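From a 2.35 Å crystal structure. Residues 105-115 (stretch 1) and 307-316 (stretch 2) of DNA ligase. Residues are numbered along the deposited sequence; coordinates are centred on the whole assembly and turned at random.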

# COMPACT_ATOMS: atom_id res chain seq x y z
N CYS A 105 -7.29 -22.67 -19.90
CA CYS A 105 -8.27 -22.59 -18.81
C CYS A 105 -9.23 -23.75 -18.93
O CYS A 105 -9.96 -23.84 -19.92
CB CYS A 105 -9.07 -21.31 -18.90
SG CYS A 105 -10.28 -21.26 -17.54
N PRO A 106 -9.22 -24.64 -17.95
CA PRO A 106 -10.10 -25.81 -18.00
C PRO A 106 -11.58 -25.44 -17.91
O PRO A 106 -12.43 -26.11 -18.49
CB PRO A 106 -9.66 -26.65 -16.78
CG PRO A 106 -8.45 -26.06 -16.27
CD PRO A 106 -8.33 -24.67 -16.77
N PHE A 107 -11.90 -24.37 -17.20
CA PHE A 107 -13.28 -23.95 -17.09
C PHE A 107 -13.74 -23.31 -18.39
O PHE A 107 -14.72 -23.78 -18.98
CB PHE A 107 -13.48 -23.00 -15.92
CG PHE A 107 -14.78 -22.25 -15.96
CD1 PHE A 107 -15.94 -22.84 -15.54
CD2 PHE A 107 -14.83 -20.94 -16.40
CE1 PHE A 107 -17.12 -22.15 -15.53
CE2 PHE A 107 -16.01 -20.26 -16.43
CZ PHE A 107 -17.16 -20.86 -15.98
N THR A 108 -13.04 -22.26 -18.84
CA THR A 108 -13.40 -21.56 -20.09
C THR A 108 -13.39 -22.51 -21.28
O THR A 108 -14.31 -22.48 -22.09
CB THR A 108 -12.45 -20.35 -20.40
OG1 THR A 108 -12.19 -19.61 -19.20
CG2 THR A 108 -13.04 -19.42 -21.56
N THR A 109 -12.38 -23.36 -21.40
CA THR A 109 -12.34 -24.36 -22.48
C THR A 109 -13.51 -25.37 -22.43
O THR A 109 -14.07 -25.71 -23.46
CB THR A 109 -11.03 -25.19 -22.49
OG1 THR A 109 -9.94 -24.30 -22.59
CG2 THR A 109 -11.01 -26.19 -23.67
N ASP A 110 -13.84 -25.86 -21.24
CA ASP A 110 -15.00 -26.75 -21.06
C ASP A 110 -16.31 -26.08 -21.51
O ASP A 110 -17.18 -26.68 -22.13
CB ASP A 110 -15.10 -27.11 -19.56
CG ASP A 110 -16.33 -27.94 -19.22
OD1 ASP A 110 -17.45 -27.39 -19.30
OD2 ASP A 110 -16.19 -29.12 -18.88
N ARG A 111 -16.46 -24.83 -21.19
CA ARG A 111 -17.72 -24.17 -21.45
C ARG A 111 -17.85 -23.42 -22.79
O ARG A 111 -18.91 -22.86 -23.05
CB ARG A 111 -18.03 -23.24 -20.30
CG ARG A 111 -18.15 -23.92 -18.95
CD ARG A 111 -19.32 -24.86 -18.89
NE ARG A 111 -20.56 -24.17 -19.27
CZ ARG A 111 -21.25 -23.38 -18.47
NH1 ARG A 111 -22.32 -22.78 -18.92
NH2 ARG A 111 -20.86 -23.17 -17.22
N LEU A 112 -16.82 -23.44 -23.65
CA LEU A 112 -16.87 -22.79 -24.97
C LEU A 112 -18.17 -23.03 -25.75
O LEU A 112 -18.78 -22.09 -26.26
CB LEU A 112 -15.67 -23.22 -25.81
CG LEU A 112 -14.32 -22.60 -25.42
CD1 LEU A 112 -13.17 -22.98 -26.42
CD2 LEU A 112 -14.44 -21.07 -25.30
N PRO A 113 -18.64 -24.28 -25.81
CA PRO A 113 -19.89 -24.53 -26.57
C PRO A 113 -21.15 -23.88 -26.02
O PRO A 113 -22.06 -23.54 -26.76
CB PRO A 113 -20.00 -26.07 -26.57
CG PRO A 113 -18.52 -26.56 -26.30
CD PRO A 113 -18.00 -25.52 -25.35
N ASP A 114 -21.21 -23.67 -24.73
CA ASP A 114 -22.25 -22.85 -24.17
C ASP A 114 -22.03 -21.36 -24.30
O ASP A 114 -22.99 -20.59 -24.25
CB ASP A 114 -22.40 -23.20 -22.71
CG ASP A 114 -22.81 -24.62 -22.51
OD1 ASP A 114 -23.66 -25.07 -23.32
OD2 ASP A 114 -22.31 -25.28 -21.60
N LEU A 115 -20.77 -20.93 -24.44
CA LEU A 115 -20.46 -19.52 -24.41
C LEU A 115 -20.50 -18.82 -25.79
O LEU A 115 -20.87 -17.62 -25.89
CB LEU A 115 -19.10 -19.30 -23.76
CG LEU A 115 -18.99 -19.70 -22.27
CD1 LEU A 115 -17.54 -19.65 -21.88
CD2 LEU A 115 -19.80 -18.82 -21.36
N THR A 307 -18.34 -20.28 -7.12
CA THR A 307 -19.19 -21.36 -7.61
C THR A 307 -19.28 -21.36 -9.13
O THR A 307 -19.44 -20.34 -9.74
CB THR A 307 -20.62 -21.34 -6.98
OG1 THR A 307 -21.39 -22.46 -7.48
CG2 THR A 307 -21.37 -20.06 -7.31
N CYS A 308 -19.15 -22.51 -9.76
CA CYS A 308 -19.17 -22.55 -11.23
C CYS A 308 -19.53 -23.95 -11.72
O CYS A 308 -19.55 -24.89 -10.94
CB CYS A 308 -17.85 -22.06 -11.79
SG CYS A 308 -16.41 -23.01 -11.20
N LYS A 309 -19.88 -24.05 -13.01
CA LYS A 309 -20.50 -25.25 -13.64
C LYS A 309 -19.64 -25.86 -14.75
O LYS A 309 -19.13 -25.12 -15.58
CB LYS A 309 -21.75 -24.81 -14.36
CG LYS A 309 -23.01 -25.19 -13.77
CD LYS A 309 -24.11 -24.34 -14.44
CE LYS A 309 -24.69 -25.00 -15.68
NZ LYS A 309 -25.78 -24.22 -16.36
N PHE A 310 -19.55 -27.17 -14.83
CA PHE A 310 -18.82 -27.79 -15.93
C PHE A 310 -19.64 -28.84 -16.63
O PHE A 310 -20.46 -29.48 -16.00
CB PHE A 310 -17.55 -28.48 -15.47
CG PHE A 310 -16.60 -27.62 -14.77
CD1 PHE A 310 -16.89 -27.14 -13.50
CD2 PHE A 310 -15.36 -27.34 -15.33
CE1 PHE A 310 -15.98 -26.34 -12.82
CE2 PHE A 310 -14.42 -26.57 -14.64
CZ PHE A 310 -14.73 -26.05 -13.39
N ARG A 311 -19.36 -29.03 -17.91
CA ARG A 311 -19.86 -30.16 -18.69
C ARG A 311 -19.11 -31.44 -18.32
O ARG A 311 -19.71 -32.53 -18.27
CB ARG A 311 -19.73 -29.87 -20.18
CG ARG A 311 -20.39 -28.52 -20.55
CD ARG A 311 -20.56 -28.33 -22.01
NE ARG A 311 -21.76 -29.02 -22.49
CZ ARG A 311 -22.15 -29.06 -23.76
NH1 ARG A 311 -23.26 -29.73 -24.07
NH2 ARG A 311 -21.45 -28.45 -24.72
N LYS A 312 -17.82 -31.31 -17.99
CA LYS A 312 -17.02 -32.46 -17.62
C LYS A 312 -16.46 -32.33 -16.21
O LYS A 312 -15.85 -31.31 -15.87
CB LYS A 312 -15.82 -32.56 -18.56
CG LYS A 312 -16.14 -32.87 -19.99
CD LYS A 312 -14.94 -33.62 -20.63
CE LYS A 312 -15.13 -33.89 -22.14
NZ LYS A 312 -13.92 -34.59 -22.70
N LYS A 313 -16.61 -33.39 -15.43
CA LYS A 313 -15.93 -33.52 -14.13
C LYS A 313 -14.41 -33.41 -14.17
O LYS A 313 -13.83 -32.71 -13.39
CB LYS A 313 -16.28 -34.86 -13.46
CG LYS A 313 -16.15 -34.82 -11.95
CD LYS A 313 -16.01 -36.23 -11.37
CE LYS A 313 -15.78 -36.18 -9.87
NZ LYS A 313 -15.38 -37.54 -9.33
N GLU A 314 -13.75 -34.11 -15.07
CA GLU A 314 -12.29 -34.00 -15.13
C GLU A 314 -11.85 -32.50 -15.20
O GLU A 314 -10.83 -32.14 -14.63
CB GLU A 314 -11.73 -34.81 -16.31
CG GLU A 314 -11.84 -34.10 -17.71
CD GLU A 314 -11.81 -35.07 -18.91
OE1 GLU A 314 -12.80 -35.82 -19.07
OE2 GLU A 314 -10.82 -35.07 -19.69
N ASN A 315 -12.63 -31.68 -15.89
CA ASN A 315 -12.35 -30.25 -16.03
C ASN A 315 -12.48 -29.41 -14.76
O ASN A 315 -11.73 -28.44 -14.59
CB ASN A 315 -13.23 -29.64 -17.12
CG ASN A 315 -12.84 -30.12 -18.48
OD1 ASN A 315 -11.70 -30.54 -18.67
ND2 ASN A 315 -13.75 -30.04 -19.45
N ALA A 316 -13.38 -29.80 -13.86
CA ALA A 316 -13.51 -29.13 -12.60
C ALA A 316 -12.35 -29.50 -11.74
O ALA A 316 -11.80 -28.63 -11.07
CB ALA A 316 -14.79 -29.48 -11.93

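A single buried carboxylate, that of Asp110, gathers three hydrogen bonds from the other stretch. OD1 of Asp110 accepts from the backbone N of Arg311 at 2.9 Å, with an N-H...O angle of 168°. OD2 of Asp110 accepts from the backbone N of Lys312, also at 2.9 Å, but with a more bent angle of 148°. OD2 of Asp110 also accepts from ND2 of Asn315 at 2.7 Å, and this bond is almost perfectly straight at 179°. The donors come from the link after strand 307-310 and from the helix that follows. Asp110 therefore ties helix 106-115 to the point where the second stretch changes from strand to helix. Its CA-to-CB bond points toward the other stretch, and chi1 is t.

Arg111, the next residue, reaches the strand. Its CA-to-CB bond points sideways, but the end of the side chain comes nearer. All three of its first chi angles are m, so the chain is curled rather than extended. NH2 of Arg111 donates to the backbone O of Lys309 at 3.1 Å, and that oxygen lies near the guanidinium plane. NE of Arg111 donates to OD2 of Asp114 at 3.1 Å, a salt bridge within the helix. NE is thus engaged by Asp114 while NH2 reaches Lys309. Like charges also come close here: NH1 of Arg111 lies 4.5 Å from NZ of Lys309.

Asp114 also faces Arg311. OD2 of Asp114 is 3.9 Å from NE of Arg311, a long salt bridge. The oxygen lies well out of the guanidinium plane and no N-H points at it, so the attraction is one of charge alone. CB of Pro113 packs at the edge of the same guanidinium, 3.3 Å from NH2 of Arg311.

The apolar part of the contact centres on Phe107 and Phe310. The edge of the Phe107 ring points toward the face of the Phe310 ring. The centroids are 5.6 Å apart and the planes meet at 79°. CB of Phe107 lies 3.9 Å from CE2 of Phe310. CE1 of Phe107 also touches CB of Cys308 at 3.8 Å. SG of Cys308 sits 5.0 Å from the centroid of the Phe107 ring, in an oblique position.

Near the start of the helix, CB of Pro106 packs against the backbone O of Asn315 at 3.5 Å. The helix begins with a cap by Cys105: SG of Cys105 accepts from the backbone N of Thr108 at 3.2 Å. Cys105 itself makes no contact with the other stretch.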